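Local structure of dihydropteroate synthase 2 (Mycobacterium tuberculosis, 2VP8) at residues Thr186-Val190 with Leu232-Asp238. The protein probably lacks dihydropteroate synthase activity despite belonging to that family, binding the pterin pyrophosphate substrate very poorly but still able to bind the inhibitor dapsone. Residues are numbered along the deposited sequence.
Sequences TRGVV and LLRHVAD
Residues 186-190 form a turn of helix 186-207. Opposite them, 232-234 closes helix 227-234, His-235 breaks helical geometry (phi/psi -109/16) and occupies the N-cap position of helix 236-241. The backbones come nearest at Val-190 and Leu-232, whose CA atoms are 6.4 Å apart. Val-190 (chi1 t) points toward the kink and is the apolar centre of the contact. Val-190 CG2 lies over the face of the His-235 imidazole, 3.8 Å from the ring centroid and 21° off the normal, a CH-pi contact, and is also 4.3 Å from Leu-232 CD2, brought there by the mt rotamer of leucine. His-235 takes chi1 m with chi2 near 80°, which turns its ring edge to Arg-187, whose NH1 stands 3.6 Å from His-235 CD2. The arginine (chi1 t, chi2 p, chi3 t) reaches past the ring, and Asp-238, with chi1 m, presents OD2 to Arg-187 NH1 at 3.2 Å in a salt bridge, although the carboxylate position is less certain. Arg-234 NH1 makes a weak hydrogen bond to Ile-304 O of the second subunit, placing this side at the dimer interface. The contact packs neighbouring outer helices of the TIM barrel of the DHPS family, separated in sequence by strand 214-217.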
# COMPACT_ATOMS: atom_id res chain seq x y z
N THR B 186 -17.29 12.37 12.66
CA THR B 186 -16.40 11.97 11.57
C THR B 186 -16.92 10.73 10.82
O THR B 186 -16.60 10.53 9.65
CB THR B 186 -14.96 11.73 12.09
OG1 THR B 186 -14.23 10.89 11.18
CG2 THR B 186 -14.98 11.09 13.48
N ARG B 187 -17.73 9.93 11.50
CA ARG B 187 -18.43 8.81 10.87
C ARG B 187 -19.52 9.33 9.92
O ARG B 187 -19.68 8.80 8.82
CB ARG B 187 -19.04 7.89 11.95
CG ARG B 187 -19.96 6.79 11.42
CD ARG B 187 -19.19 5.75 10.63
NE ARG B 187 -20.03 5.08 9.65
CZ ARG B 187 -19.63 4.08 8.86
NH1 ARG B 187 -18.39 3.62 8.95
NH2 ARG B 187 -20.47 3.54 7.99
N GLY B 188 -20.24 10.36 10.35
CA GLY B 188 -21.30 10.98 9.56
C GLY B 188 -20.84 11.57 8.23
O GLY B 188 -21.59 11.55 7.25
N VAL B 189 -19.62 12.09 8.21
CA VAL B 189 -19.03 12.65 6.99
C VAL B 189 -18.97 11.58 5.90
O VAL B 189 -19.28 11.84 4.74
CB VAL B 189 -17.63 13.24 7.26
CG1 VAL B 189 -17.01 13.79 5.98
CG2 VAL B 189 -17.71 14.33 8.31
N VAL B 190 -18.59 10.37 6.30
CA VAL B 190 -18.53 9.22 5.40
C VAL B 190 -19.93 8.83 4.95
O VAL B 190 -20.17 8.64 3.76
CB VAL B 190 -17.82 8.00 6.07
CG1 VAL B 190 -17.96 6.75 5.23
CG2 VAL B 190 -16.35 8.31 6.33
N LEU B 232 -12.14 9.34 3.50
CA LEU B 232 -12.82 8.47 2.58
C LEU B 232 -11.93 7.28 2.25
O LEU B 232 -12.41 6.15 2.16
CB LEU B 232 -13.26 9.22 1.33
CG LEU B 232 -14.29 10.32 1.57
CD1 LEU B 232 -14.71 10.91 0.25
CD2 LEU B 232 -15.51 9.79 2.33
N LEU B 233 -10.63 7.54 2.11
CA LEU B 233 -9.65 6.47 1.91
C LEU B 233 -9.69 5.47 3.06
O LEU B 233 -9.71 4.26 2.83
CB LEU B 233 -8.24 7.04 1.80
CG LEU B 233 -7.70 7.29 0.40
CD1 LEU B 233 -6.39 8.11 0.47
CD2 LEU B 233 -7.50 5.97 -0.31
N ARG B 234 -9.71 5.98 4.29
CA ARG B 234 -9.77 5.13 5.47
C ARG B 234 -11.02 4.26 5.42
O ARG B 234 -11.03 3.15 5.95
CB ARG B 234 -9.80 6.00 6.73
CG ARG B 234 -9.55 5.26 8.03
CD ARG B 234 -8.86 6.21 9.01
NE ARG B 234 -9.77 6.91 9.90
CZ ARG B 234 -9.58 8.13 10.37
NH1 ARG B 234 -8.51 8.85 10.03
NH2 ARG B 234 -10.47 8.65 11.18
N HIS B 235 -12.06 4.76 4.76
CA HIS B 235 -13.37 4.13 4.81
C HIS B 235 -13.80 3.46 3.51
O HIS B 235 -14.99 3.12 3.35
CB HIS B 235 -14.43 5.11 5.31
CG HIS B 235 -14.42 5.31 6.79
ND1 HIS B 235 -13.52 6.13 7.43
CD2 HIS B 235 -15.18 4.76 7.77
CE1 HIS B 235 -13.74 6.10 8.74
NE2 HIS B 235 -14.74 5.27 8.97
N VAL B 236 -12.85 3.24 2.60
CA VAL B 236 -13.11 2.56 1.33
C VAL B 236 -14.00 1.34 1.54
O VAL B 236 -15.03 1.24 0.90
CB VAL B 236 -11.80 2.19 0.56
CG1 VAL B 236 -12.10 1.33 -0.64
CG2 VAL B 236 -11.09 3.45 0.09
N ALA B 237 -13.61 0.44 2.45
CA ALA B 237 -14.42 -0.74 2.82
C ALA B 237 -15.90 -0.41 2.95
O ALA B 237 -16.75 -1.15 2.44
CB ALA B 237 -13.92 -1.37 4.10
N ASP B 238 -16.21 0.69 3.64
CA ASP B 238 -17.59 1.15 3.78
C ASP B 238 -18.19 1.50 2.42
O ASP B 238 -19.31 1.08 2.11
CB ASP B 238 -17.69 2.32 4.77
CG ASP B 238 -17.30 1.92 6.18
OD1 ASP B 238 -17.94 0.99 6.73
OD2 ASP B 238 -16.36 2.51 6.74